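Local coordinates for protein phospholipase C-beta (PLC-beta) (Sepia officinalis, PDB 3QR0) that is a multidomain protein of the phospholipase C-beta family, joining PH, EF-hand, TIM-barrel and C2 modules, with a calcium ion bound in its barrel, at residues 377-381 against 392-396; 416-420 against 503-508; 468-474 against 509-515. The contacts are given in a common frame with arbitrary orientation. Residues are numbered along the deposited sequence.

Contact 1: 377-381 against 392-396; sequences GEPII and LFKDV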
ATOM      1  N   GLY A 377     -30.900  -2.167 -23.615  1.00 38.10           N
ATOM      2  CA  GLY A 377     -30.439  -3.477 -24.061  1.00 37.28           C
ATOM      3  C   GLY A 377     -28.976  -3.769 -23.763  1.00 35.80           C
ATOM      4  O   GLY A 377     -28.495  -4.852 -24.078  1.00 35.74           O
ATOM      5  N   GLU A 378     -28.272  -2.813 -23.154  1.00 33.99           N
ATOM      6  CA  GLU A 378     -26.841  -2.946 -22.871  1.00 32.60           C
ATOM      7  C   GLU A 378     -26.609  -3.088 -21.366  1.00 30.82           C
ATOM      8  O   GLU A 378     -27.101  -2.268 -20.598  1.00 30.41           O
ATOM      9  CB  GLU A 378     -26.091  -1.723 -23.397  1.00 32.56           C
ATOM     10  CG  GLU A 378     -26.110  -1.585 -24.925  1.00 34.51           C
ATOM     11  CD  GLU A 378     -25.322  -2.677 -25.642  1.00 35.45           C
ATOM     12  OE1 GLU A 378     -24.362  -3.227 -25.054  1.00 35.67           O
ATOM     13  OE2 GLU A 378     -25.660  -2.980 -26.806  1.00 37.18           O
ATOM     14  N   PRO A 379     -25.853  -4.120 -20.939  1.00 29.20           N
ATOM     15  CA  PRO A 379     -25.705  -4.350 -19.502  1.00 28.20           C
ATOM     16  C   PRO A 379     -24.993  -3.219 -18.776  1.00 26.95           C
ATOM     17  O   PRO A 379     -24.113  -2.565 -19.343  1.00 26.28           O
ATOM     18  CB  PRO A 379     -24.872  -5.640 -19.431  1.00 27.94           C
ATOM     19  CG  PRO A 379     -24.166  -5.707 -20.722  1.00 28.29           C
ATOM     20  CD  PRO A 379     -25.107  -5.121 -21.721  1.00 29.14           C
ATOM     21  N   ILE A 380     -25.382  -3.013 -17.523  1.00 26.17           N
ATOM     22  CA  ILE A 380     -24.811  -1.964 -16.695  1.00 25.37           C
ATOM     23  C   ILE A 380     -24.293  -2.553 -15.401  1.00 24.42           C
ATOM     24  O   ILE A 380     -24.608  -3.692 -15.054  1.00 24.61           O
ATOM     25  CB  ILE A 380     -25.848  -0.870 -16.361  1.00 25.87           C
ATOM     26  CG1 ILE A 380     -27.006  -1.454 -15.541  1.00 26.22           C
ATOM     27  CG2 ILE A 380     -26.350  -0.209 -17.643  1.00 26.16           C
ATOM     28  CD1 ILE A 380     -28.044  -0.443 -15.142  1.00 28.61           C
ATOM     29  N   ILE A 381     -23.489  -1.763 -14.703  1.00 23.55           N
ATOM     30  CA  ILE A 381     -23.012  -2.100 -13.364  1.00 22.55           C
ATOM     31  C   ILE A 381     -23.528  -1.063 -12.381  1.00 22.42           C
ATOM     32  O   ILE A 381     -23.405   0.143 -12.612  1.00 22.25           O
ATOM     33  CB  ILE A 381     -21.479  -2.160 -13.312  1.00 21.97           C
ATOM     34  CG1 ILE A 381     -20.983  -3.382 -14.091  1.00 22.26           C
ATOM     35  CG2 ILE A 381     -20.978  -2.209 -11.858  1.00 20.54           C
ATOM     36  CD1 ILE A 381     -19.461  -3.474 -14.205  1.00 21.14           C
ATOM     37  N   LEU A 392     -21.616   1.628 -17.731  1.00 25.88           N
ATOM     38  CA  LEU A 392     -21.721   0.566 -18.742  1.00 26.26           C
ATOM     39  C   LEU A 392     -20.762  -0.562 -18.398  1.00 25.48           C
ATOM     40  O   LEU A 392     -19.603  -0.317 -18.071  1.00 25.00           O
ATOM     41  CB  LEU A 392     -21.403   1.081 -20.151  1.00 27.04           C
ATOM     42  CG  LEU A 392     -22.487   1.825 -20.935  1.00 29.10           C
ATOM     43  CD1 LEU A 392     -21.922   2.264 -22.286  1.00 30.82           C
ATOM     44  CD2 LEU A 392     -23.734   0.964 -21.132  1.00 29.91           C
ATOM     45  N   PHE A 393     -21.246  -1.796 -18.474  1.00 25.42           N
ATOM     46  CA  PHE A 393     -20.395  -2.962 -18.262  1.00 24.98           C
ATOM     47  C   PHE A 393     -19.215  -2.970 -19.241  1.00 25.00           C
ATOM     48  O   PHE A 393     -18.079  -3.253 -18.853  1.00 24.54           O
ATOM     49  CB  PHE A 393     -21.204  -4.252 -18.406  1.00 25.33           C
ATOM     50  CG  PHE A 393     -20.369  -5.498 -18.306  1.00 25.15           C
ATOM     51  CD1 PHE A 393     -20.138  -6.092 -17.079  1.00 24.92           C
ATOM     52  CD2 PHE A 393     -19.800  -6.062 -19.441  1.00 24.95           C
ATOM     53  CE1 PHE A 393     -19.346  -7.235 -16.979  1.00 25.10           C
ATOM     54  CE2 PHE A 393     -19.016  -7.205 -19.351  1.00 25.21           C
ATOM     55  CZ  PHE A 393     -18.790  -7.793 -18.119  1.00 25.02           C
ATOM     56  N   LYS A 394     -19.495  -2.658 -20.505  1.00 25.38           N
ATOM     57  CA  LYS A 394     -18.466  -2.614 -21.552  1.00 25.82           C
ATOM     58  C   LYS A 394     -17.314  -1.672 -21.184  1.00 25.23           C
ATOM     59  O   LYS A 394     -16.145  -2.039 -21.320  1.00 24.63           O
ATOM     60  CB  LYS A 394     -19.093  -2.195 -22.891  1.00 26.70           C
ATOM     61  CG  LYS A 394     -18.152  -2.176 -24.085  1.00 27.88           C
ATOM     62  CD  LYS A 394     -18.942  -1.844 -25.352  1.00 30.96           C
ATOM     63  CE  LYS A 394     -18.060  -1.679 -26.574  1.00 32.66           C
ATOM     64  NZ  LYS A 394     -18.881  -1.636 -27.818  1.00 34.64           N
ATOM     65  N   ASP A 395     -17.643  -0.473 -20.708  1.00 24.69           N
ATOM     66  CA  ASP A 395     -16.620   0.481 -20.276  1.00 24.44           C
ATOM     67  C   ASP A 395     -15.757  -0.091 -19.149  1.00 23.35           C
ATOM     68  O   ASP A 395     -14.537   0.070 -19.160  1.00 23.18           O
ATOM     69  CB  ASP A 395     -17.245   1.809 -19.816  1.00 24.54           C
ATOM     70  CG  ASP A 395     -17.831   2.620 -20.965  1.00 26.53           C
ATOM     71  OD1 ASP A 395     -17.547   2.309 -22.142  1.00 28.82           O
ATOM     72  OD2 ASP A 395     -18.579   3.582 -20.690  1.00 28.24           O
ATOM     73  N   VAL A 396     -16.382  -0.754 -18.178  1.00 23.02           N
ATOM     74  CA  VAL A 396     -15.638  -1.341 -17.060  1.00 22.18           C
ATOM     75  C   VAL A 396     -14.623  -2.401 -17.533  1.00 22.29           C
ATOM     76  O   VAL A 396     -13.453  -2.366 -17.134  1.00 22.23           O
ATOM     77  CB  VAL A 396     -16.586  -1.933 -15.983  1.00 22.14           C
ATOM     78  CG1 VAL A 396     -15.815  -2.779 -14.989  1.00 19.92           C
ATOM     79  CG2 VAL A 396     -17.341  -0.816 -15.263  1.00 21.41           C
TER
HETATM   80  O   HOH W   1     -22.241  -2.736 -21.507  1.00 25.69           O

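Contact 2: 416-420 against 503-508; sequences FENHC and TAAKEA. With CA (calcium ion), chain B.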
ATOM      1  N   PHE A 416     -18.314 -11.867 -10.437  1.00 24.25           N
ATOM      2  CA  PHE A 416     -19.563 -11.440 -11.052  1.00 25.06           C
ATOM      3  C   PHE A 416     -20.739 -11.728 -10.122  1.00 25.47           C
ATOM      4  O   PHE A 416     -20.947 -12.862  -9.699  1.00 26.05           O
ATOM      5  CB  PHE A 416     -19.799 -12.162 -12.382  1.00 25.76           C
ATOM      6  CG  PHE A 416     -19.046 -11.572 -13.547  1.00 26.92           C
ATOM      7  CD1 PHE A 416     -19.725 -11.094 -14.657  1.00 29.01           C
ATOM      8  CD2 PHE A 416     -17.658 -11.499 -13.535  1.00 28.09           C
ATOM      9  CE1 PHE A 416     -19.028 -10.549 -15.744  1.00 29.61           C
ATOM     10  CE2 PHE A 416     -16.957 -10.955 -14.608  1.00 28.31           C
ATOM     11  CZ  PHE A 416     -17.644 -10.483 -15.714  1.00 29.26           C
ATOM     12  N   GLU A 417     -21.500 -10.693  -9.799  1.00 25.25           N
ATOM     13  CA  GLU A 417     -22.813 -10.868  -9.201  1.00 25.75           C
ATOM     14  C   GLU A 417     -23.783 -10.596 -10.343  1.00 26.29           C
ATOM     15  O   GLU A 417     -24.023  -9.449 -10.716  1.00 26.13           O
ATOM     16  CB  GLU A 417     -23.017  -9.905  -8.040  1.00 25.44           C
ATOM     17  CG  GLU A 417     -24.205 -10.233  -7.173  1.00 26.20           C
ATOM     18  CD  GLU A 417     -24.534  -9.112  -6.207  1.00 26.29           C
ATOM     19  OE1 GLU A 417     -23.652  -8.737  -5.406  1.00 25.31           O
ATOM     20  OE2 GLU A 417     -25.672  -8.605  -6.256  1.00 27.07           O
ATOM     21  N   ASN A 418     -24.309 -11.673 -10.913  1.00 26.84           N
ATOM     22  CA  ASN A 418     -24.987 -11.624 -12.202  1.00 27.42           C
ATOM     23  C   ASN A 418     -26.507 -11.566 -12.057  1.00 27.70           C
ATOM     24  O   ASN A 418     -27.120 -12.505 -11.563  1.00 28.28           O
ATOM     25  CB  ASN A 418     -24.575 -12.867 -12.990  1.00 28.00           C
ATOM     26  CG  ASN A 418     -24.793 -12.726 -14.472  1.00 29.44           C
ATOM     27  OD1 ASN A 418     -25.614 -11.927 -14.929  1.00 30.98           O
ATOM     28  ND2 ASN A 418     -24.065 -13.530 -15.245  1.00 31.14           N
ATOM     29  N   HIS A 419     -27.113 -10.461 -12.487  1.00 27.66           N
ATOM     30  CA  HIS A 419     -28.573 -10.325 -12.456  1.00 28.19           C
ATOM     31  C   HIS A 419     -29.174 -10.148 -13.848  1.00 28.78           C
ATOM     32  O   HIS A 419     -30.343  -9.802 -13.977  1.00 29.15           O
ATOM     33  CB  HIS A 419     -28.977  -9.152 -11.563  1.00 27.91           C
ATOM     34  CG  HIS A 419     -28.457  -9.263 -10.168  1.00 27.16           C
ATOM     35  ND1 HIS A 419     -29.136  -9.936  -9.178  1.00 28.20           N
ATOM     36  CD2 HIS A 419     -27.311  -8.816  -9.606  1.00 26.99           C
ATOM     37  CE1 HIS A 419     -28.434  -9.891  -8.060  1.00 27.91           C
ATOM     38  NE2 HIS A 419     -27.323  -9.215  -8.292  1.00 27.50           N
ATOM     39  N   CYS A 420     -28.383 -10.402 -14.886  1.00 28.72           N
ATOM     40  CA  CYS A 420     -28.810 -10.103 -16.250  1.00 29.39           C
ATOM     41  C   CYS A 420     -29.677 -11.200 -16.860  1.00 29.95           C
ATOM     42  O   CYS A 420     -29.545 -12.374 -16.523  1.00 29.82           O
ATOM     43  CB  CYS A 420     -27.595  -9.868 -17.149  1.00 29.21           C
ATOM     44  SG  CYS A 420     -26.785  -8.301 -16.864  1.00 29.58           S
ATOM     45  N   THR A 503     -28.183  -7.884  -2.314  1.00 27.60           N
ATOM     46  CA  THR A 503     -28.432  -8.301  -3.699  1.00 28.27           C
ATOM     47  C   THR A 503     -27.684  -9.587  -4.085  1.00 28.53           C
ATOM     48  O   THR A 503     -28.096 -10.286  -5.002  1.00 28.88           O
ATOM     49  CB  THR A 503     -28.073  -7.193  -4.718  1.00 27.91           C
ATOM     50  OG1 THR A 503     -26.671  -6.907  -4.655  1.00 26.73           O
ATOM     51  CG2 THR A 503     -28.882  -5.915  -4.446  1.00 27.89           C
ATOM     52  N   ALA A 504     -26.600  -9.905  -3.380  1.00 28.75           N
ATOM     53  CA  ALA A 504     -25.832 -11.122  -3.656  1.00 29.37           C
ATOM     54  C   ALA A 504     -26.576 -12.407  -3.274  1.00 30.56           C
ATOM     55  O   ALA A 504     -26.165 -13.497  -3.672  1.00 31.02           O
ATOM     56  CB  ALA A 504     -24.489 -11.066  -2.949  1.00 28.75           C
ATOM     57  N   ALA A 505     -27.653 -12.282  -2.501  1.00 31.81           N
ATOM     58  CA  ALA A 505     -28.441 -13.439  -2.053  1.00 33.38           C
ATOM     59  C   ALA A 505     -29.159 -14.182  -3.190  1.00 34.65           C
ATOM     60  O   ALA A 505     -29.404 -15.381  -3.084  1.00 35.30           O
ATOM     61  CB  ALA A 505     -29.462 -12.998  -1.000  1.00 33.60           C
ATOM     62  N   LYS A 506     -29.513 -13.463  -4.255  1.00 35.55           N
ATOM     63  CA  LYS A 506     -30.261 -14.039  -5.378  1.00 36.85           C
ATOM     64  C   LYS A 506     -29.769 -13.472  -6.707  1.00 36.52           C
ATOM     65  O   LYS A 506     -30.021 -12.309  -7.024  1.00 36.78           O
ATOM     66  CB  LYS A 506     -31.763 -13.764  -5.220  1.00 37.85           C
ATOM     67  CG  LYS A 506     -32.636 -14.357  -6.337  1.00 39.99           C
ATOM     68  CD  LYS A 506     -34.127 -14.161  -6.081  1.00 42.18           C
ATOM     69  CE  LYS A 506     -34.513 -12.686  -6.051  1.00 43.15           C
ATOM     70  NZ  LYS A 506     -35.988 -12.485  -6.134  1.00 44.77           N
ATOM     71  N   GLU A 507     -29.077 -14.307  -7.475  1.00 36.25           N
ATOM     72  CA  GLU A 507     -28.616 -13.955  -8.816  1.00 36.08           C
ATOM     73  C   GLU A 507     -29.497 -14.623  -9.859  1.00 36.57           C
ATOM     74  O   GLU A 507     -30.312 -15.482  -9.531  1.00 37.03           O
ATOM     75  CB  GLU A 507     -27.187 -14.441  -9.018  1.00 35.62           C
ATOM     76  CG  GLU A 507     -26.161 -13.759  -8.164  1.00 35.56           C
ATOM     77  CD  GLU A 507     -24.809 -14.422  -8.307  1.00 35.96           C
ATOM     78  OE1 GLU A 507     -24.535 -15.339  -7.510  1.00 36.15           O
ATOM     79  OE2 GLU A 507     -24.051 -14.059  -9.237  1.00 35.35           O
ATOM     80  N   ALA A 508     -29.304 -14.246 -11.120  1.00 36.45           N
ATOM     81  CA  ALA A 508     -29.967 -14.917 -12.234  1.00 37.23           C
ATOM     82  C   ALA A 508     -29.287 -16.257 -12.494  1.00 37.51           C
ATOM     83  O   ALA A 508     -28.152 -16.475 -12.068  1.00 36.91           O
ATOM     84  CB  ALA A 508     -29.908 -14.054 -13.481  1.00 37.04           C
TER
HETATM   85 CA    CA B1000     -22.224  -6.905  -4.920  1.00 22.54          CA
HETATM   86  O   HOH W   2     -24.031  -5.988  -3.528  1.00 20.83           O
HETATM   87  O   HOH W   3     -21.913  -7.407  -2.557  1.00 21.27           O

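Contact 3: 468-474 against 509-515; sequences IKNKKMH and EAAEEMS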
ATOM      1  N   ILE A 468     -12.789 -15.683 -14.337  1.00 24.40           N
ATOM      2  CA  ILE A 468     -14.168 -15.279 -14.120  1.00 24.86           C
ATOM      3  C   ILE A 468     -14.807 -16.153 -13.060  1.00 25.06           C
ATOM      4  O   ILE A 468     -14.861 -17.372 -13.209  1.00 25.27           O
ATOM      5  CB  ILE A 468     -15.027 -15.406 -15.401  1.00 25.54           C
ATOM      6  CG1 ILE A 468     -14.383 -14.655 -16.569  1.00 25.99           C
ATOM      7  CG2 ILE A 468     -16.439 -14.877 -15.136  1.00 25.68           C
ATOM      8  CD1 ILE A 468     -14.167 -13.182 -16.312  1.00 25.51           C
ATOM      9  N   LYS A 469     -15.299 -15.509 -12.004  1.00 25.10           N
ATOM     10  CA  LYS A 469     -16.078 -16.166 -10.963  1.00 25.73           C
ATOM     11  C   LYS A 469     -17.549 -15.840 -11.202  1.00 26.64           C
ATOM     12  O   LYS A 469     -17.990 -14.702 -11.011  1.00 26.18           O
ATOM     13  CB  LYS A 469     -15.627 -15.695  -9.578  1.00 25.30           C
ATOM     14  CG  LYS A 469     -16.534 -16.113  -8.422  1.00 25.95           C
ATOM     15  CD  LYS A 469     -16.129 -15.422  -7.127  1.00 26.09           C
ATOM     16  CE  LYS A 469     -17.259 -15.418  -6.105  1.00 26.76           C
ATOM     17  NZ  LYS A 469     -18.482 -14.682  -6.576  1.00 28.59           N
ATOM     18  N   ASN A 470     -18.293 -16.851 -11.637  1.00 27.98           N
ATOM     19  CA  ASN A 470     -19.712 -16.729 -11.943  1.00 29.24           C
ATOM     20  C   ASN A 470     -20.347 -18.100 -11.805  1.00 30.57           C
ATOM     21  O   ASN A 470     -19.670 -19.118 -11.973  1.00 30.38           O
ATOM     22  CB  ASN A 470     -19.900 -16.199 -13.366  1.00 29.44           C
ATOM     23  CG  ASN A 470     -21.334 -15.786 -13.663  1.00 30.59           C
ATOM     24  OD1 ASN A 470     -21.691 -14.617 -13.528  1.00 30.66           O
ATOM     25  ND2 ASN A 470     -22.160 -16.743 -14.078  1.00 30.59           N
ATOM     26  N   LYS A 471     -21.639 -18.131 -11.494  1.00 31.96           N
ATOM     27  CA  LYS A 471     -22.373 -19.391 -11.436  1.00 33.68           C
ATOM     28  C   LYS A 471     -22.191 -20.135 -12.754  1.00 35.11           C
ATOM     29  O   LYS A 471     -22.101 -19.510 -13.816  1.00 34.54           O
ATOM     30  CB  LYS A 471     -23.864 -19.149 -11.184  1.00 34.11           C
ATOM     31  CG  LYS A 471     -24.193 -18.636  -9.786  1.00 34.19           C
ATOM     32  CD  LYS A 471     -25.583 -18.001  -9.723  1.00 35.18           C
ATOM     33  CE  LYS A 471     -26.695 -19.021  -9.893  1.00 35.95           C
ATOM     34  NZ  LYS A 471     -28.037 -18.413  -9.609  1.00 36.40           N
ATOM     35  N   LYS A 472     -22.094 -21.459 -12.675  1.00 37.05           N
ATOM     36  CA  LYS A 472     -22.104 -22.298 -13.867  1.00 39.12           C
ATOM     37  C   LYS A 472     -23.523 -22.797 -14.081  1.00 41.34           C
ATOM     38  O   LYS A 472     -24.395 -22.582 -13.235  1.00 41.29           O
ATOM     39  CB  LYS A 472     -21.110 -23.458 -13.744  1.00 39.29           C
ATOM     40  CG  LYS A 472     -19.659 -23.027 -13.954  1.00 38.58           C
ATOM     41  CD  LYS A 472     -18.701 -24.209 -14.097  1.00 38.65           C
ATOM     42  CE  LYS A 472     -18.688 -24.781 -15.508  1.00 39.35           C
ATOM     43  NZ  LYS A 472     -18.000 -23.896 -16.490  1.00 37.62           N
ATOM     44  N   MET A 473     -23.760 -23.446 -15.218  1.00 43.85           N
ATOM     45  CA  MET A 473     -25.103 -23.914 -15.562  1.00 46.20           C
ATOM     46  C   MET A 473     -25.623 -24.934 -14.551  1.00 47.48           C
ATOM     47  O   MET A 473     -24.895 -25.834 -14.122  1.00 47.54           O
ATOM     48  CB  MET A 473     -25.140 -24.491 -16.980  1.00 47.29           C
ATOM     49  CG  MET A 473     -25.056 -23.423 -18.063  1.00 48.38           C
ATOM     50  SD  MET A 473     -26.139 -23.751 -19.457  1.00 52.98           S
ATOM     51  CE  MET A 473     -27.749 -23.563 -18.684  1.00 52.47           C
ATOM     52  N   HIS A 474     -26.895 -24.769 -14.191  1.00 48.96           N
ATOM     53  CA  HIS A 474     -27.529 -25.504 -13.093  1.00 50.13           C
ATOM     54  C   HIS A 474     -27.441 -27.021 -13.269  1.00 50.88           C
ATOM     55  O   HIS A 474     -28.136 -27.604 -14.100  1.00 52.07           O
ATOM     56  CB  HIS A 474     -28.997 -25.065 -12.969  1.00 50.81           C
ATOM     57  CG  HIS A 474     -29.674 -25.543 -11.723  1.00 52.66           C
ATOM     58  ND1 HIS A 474     -30.170 -26.823 -11.587  1.00 54.99           N
ATOM     59  CD2 HIS A 474     -29.948 -24.908 -10.559  1.00 53.46           C
ATOM     60  CE1 HIS A 474     -30.715 -26.957 -10.391  1.00 55.57           C
ATOM     61  NE2 HIS A 474     -30.593 -25.810  -9.747  1.00 54.87           N
ATOM     62  N   GLU A 509     -29.982 -17.154 -13.189  1.00 38.69           N
ATOM     63  CA  GLU A 509     -29.379 -18.416 -13.623  1.00 39.40           C
ATOM     64  C   GLU A 509     -28.327 -18.085 -14.670  1.00 38.87           C
ATOM     65  O   GLU A 509     -28.464 -17.104 -15.407  1.00 38.96           O
ATOM     66  CB  GLU A 509     -30.415 -19.372 -14.233  1.00 40.83           C
ATOM     67  CG  GLU A 509     -31.681 -19.595 -13.408  1.00 42.88           C
ATOM     68  CD  GLU A 509     -31.401 -20.020 -11.982  1.00 44.52           C
ATOM     69  OE1 GLU A 509     -30.482 -20.841 -11.763  1.00 46.27           O
ATOM     70  OE2 GLU A 509     -32.114 -19.535 -11.075  1.00 46.50           O
ATOM     71  N   ALA A 510     -27.280 -18.896 -14.739  1.00 38.38           N
ATOM     72  CA  ALA A 510     -26.200 -18.646 -15.676  1.00 37.93           C
ATOM     73  C   ALA A 510     -26.638 -19.003 -17.088  1.00 38.42           C
ATOM     74  O   ALA A 510     -27.241 -20.055 -17.316  1.00 39.28           O
ATOM     75  CB  ALA A 510     -24.959 -19.441 -15.288  1.00 37.71           C
ATOM     76  N   ALA A 511     -26.360 -18.106 -18.028  1.00 37.98           N
ATOM     77  CA  ALA A 511     -26.453 -18.426 -19.444  1.00 38.42           C
ATOM     78  C   ALA A 511     -25.237 -19.280 -19.786  1.00 38.29           C
ATOM     79  O   ALA A 511     -24.225 -19.240 -19.076  1.00 36.77           O
ATOM     80  CB  ALA A 511     -26.465 -17.164 -20.278  1.00 38.20           C
ATOM     81  N   GLU A 512     -25.332 -20.043 -20.870  1.00 38.93           N
ATOM     82  CA  GLU A 512     -24.245 -20.937 -21.266  1.00 39.25           C
ATOM     83  C   GLU A 512     -22.966 -20.176 -21.644  1.00 38.41           C
ATOM     84  O   GLU A 512     -21.867 -20.652 -21.370  1.00 38.03           O
ATOM     85  CB  GLU A 512     -24.690 -21.865 -22.406  1.00 40.69           C
ATOM     86  CG  GLU A 512     -23.664 -22.946 -22.758  1.00 42.21           C
ATOM     87  CD  GLU A 512     -24.295 -24.223 -23.298  1.00 45.13           C
ATOM     88  OE1 GLU A 512     -25.320 -24.148 -24.011  1.00 47.52           O
ATOM     89  OE2 GLU A 512     -23.756 -25.312 -23.006  1.00 47.42           O
ATOM     90  N   GLU A 513     -23.105 -18.993 -22.243  1.00 38.00           N
ATOM     91  CA  GLU A 513     -21.935 -18.190 -22.635  1.00 37.33           C
ATOM     92  C   GLU A 513     -21.139 -17.680 -21.433  1.00 35.76           C
ATOM     93  O   GLU A 513     -19.916 -17.559 -21.511  1.00 35.16           O
ATOM     94  CB  GLU A 513     -22.328 -16.994 -23.511  1.00 37.78           C
ATOM     95  CG  GLU A 513     -22.773 -17.351 -24.924  1.00 39.86           C
ATOM     96  CD  GLU A 513     -24.252 -17.681 -25.029  1.00 42.03           C
ATOM     97  OE1 GLU A 513     -24.744 -17.774 -26.175  1.00 44.26           O
ATOM     98  OE2 GLU A 513     -24.924 -17.847 -23.984  1.00 42.17           O
ATOM     99  N   MET A 514     -21.828 -17.359 -20.337  1.00 34.64           N
ATOM    100  CA  MET A 514     -21.147 -16.939 -19.107  1.00 33.37           C
ATOM    101  C   MET A 514     -20.601 -18.150 -18.369  1.00 32.47           C
ATOM    102  O   MET A 514     -19.453 -18.144 -17.938  1.00 31.89           O
ATOM    103  CB  MET A 514     -22.074 -16.139 -18.182  1.00 33.14           C
ATOM    104  CG  MET A 514     -22.184 -14.659 -18.529  1.00 33.98           C
ATOM    105  SD  MET A 514     -20.595 -13.807 -18.623  1.00 35.15           S
ATOM    106  CE  MET A 514     -19.989 -14.030 -16.949  1.00 34.47           C
ATOM    107  N   SER A 515     -21.426 -19.180 -18.225  1.00 32.27           N
ATOM    108  CA  SER A 515     -20.995 -20.445 -17.638  1.00 32.07           C
ATOM    109  C   SER A 515     -19.688 -20.946 -18.268  1.00 31.79           C
ATOM    110  O   SER A 515     -18.781 -21.378 -17.553  1.00 31.12           O
ATOM    111  CB  SER A 515     -22.094 -21.495 -17.790  1.00 32.90           C
ATOM    112  OG  SER A 515     -21.801 -22.664 -17.049  1.00 33.99           O
TER
HETATM  113  O   HOH W   4     -20.446 -24.456 -18.699  1.00 41.65           O

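Contact 1: 377-381 against 392-396
Segment 377-381 meets the other segment from Glu378 onward. The CB of Glu378 lies 4.2 Å from CD2 of Leu392, a light apolar touch, while its carboxylate turns elsewhere, to the hydroxyl of Tyr431. Pro379 makes the central polar contact. Its carbonyl O accepts from Phe393 N at 3.1 Å, with a nearly linear N-H...O angle of 168°, and also from a water 2.9 Å away that in turn accepts from Lys394 N at 2.9 Å. Since Leu392 is the N-cap of helix 393-403, these two donors are first-turn amides with no helical carbonyl before them; Pro379 O serves one directly and the other through the water. The ring adds packing, with Pro379 CG 4.0 Å from Phe393 CB. Ile380 follows as the partner of Leu392 in an antiparallel, non-hydrogen-bonded pair (CA to CA 4.5 Å), its CA-to-CB bond directed away from the other segment. Ile381 turns inward: its CD1 comes to 3.6 Å from Val396 CG2 and 3.9 Å from Phe393 CD1, and the three side chains also touch Leu369 of strand 366-372, which places them between sheet and helix. Pro379 and Phe393 both reach Leu428 of helix 422-436 as well. The arrangement is a short two-stranded antiparallel extension at the edge of the sheet, strand 380-381 carrying strand 391-392, whose last residue holds the N-cap position of the following helix. It sits in the X half of the TIM-barrel-like domain, where it leads the chain from sheet to outer helix.

Contact 2: 416-420 against 503-508
One carboxylate does three jobs here: Glu417 binds calcium through OE1 at 2.4 Å, while its OE2 accepts from Thr503 OG1 at a very short 2.5 Å and from His419 NE2 at 2.7 Å (N-H...O angle 167°). Thr503 OG1 further accepts from a water 3.0 Å away, which is itself a calcium ligand at 2.5 Å, so segment 503-508 joins the second shell of the metal. Asn339, Glu368 and Asp370 complete the protein ligands. The His419 ring stacks on Trp372, and at its edge CE1 lies 3.1 Å from both Thr503 O and Lys506 O. Beyond the site, Asn418 N donates to Glu507 OE2 at 2.9 Å (170°), and Asn418 O accepts from Ala508 N at 2.8 Å (161°). Asn418 OD1 closes an Asx turn by accepting from Cys420 N at 3.2 Å, while its ND2 donates to Asn470 OD1; Ala508 CB packs 3.5 Å from Cys420 O. Direct calcium binding thus comes from strand 412-418 alone of the two segments; the linker reaches the metal through Glu417 and a water, consistent with an X-Y linker lying over the active site, as in other PLC-beta proteins.

Contact 3: 468-474 against 509-515
Two hydrogen bonds converge on Ser515: Lys472 NZ donates to its carbonyl O at 2.8 Å, and Met473 N donates to its OG, also at 2.8 Å but with a bent angle of 140°. A water 2.8 Å from Ser515 OG makes only a weak link, 3.3 Å, to Lys472 NZ. The ammonium has a second carbonyl partner in Val518, so it bridges the last helical residue and the chain just after it. Lys471 NZ stands 4.1 Å from Glu509 OE1, too far for a salt bridge, and bonds instead to Ala508 O. Asn470 ND2 donates to Lys471 O at 2.8 Å, and Ala510 CB presses against that same oxygen at 3.2 Å. Farther out, Met473 SD lies 3.8 Å from Glu512 CB, while Met514 CE is 4.1 Å from Ile468 CG2 and 3.9 Å from Asn470 OD1. Polar bonds at Ser515 and Met514 packing on Ile468 thus fasten the end of the X-Y linker, around helix 512-515, to the chain leaving strand 466-469 of the X half.

Overall arrangement
From the N terminus, contact 1 closes first, bringing the chain back after ten residues to meet the start of helix 393-403, which leads into strand 412-418. That strand opens contact 2, and its sheet neighbour 466-469 opens contact 3 before contact 2 closes at 503-508; contact 3 then closes at 509-515, so the two loops cross. Contact 1 stands in series with both. The centres of contacts 2 and 3 lie about 11 Å apart. Phe393 CE1 meets Phe416 CE1 at 3.6 Å, joining helix to strand; Asn418 ND2 reaches Asn470 OD1 at 3.1 Å, tying strand 412-418 to the chain after 466-469; and Glu507 OE1 lies 3.6 Å from Lys471 CD, bringing in the linker.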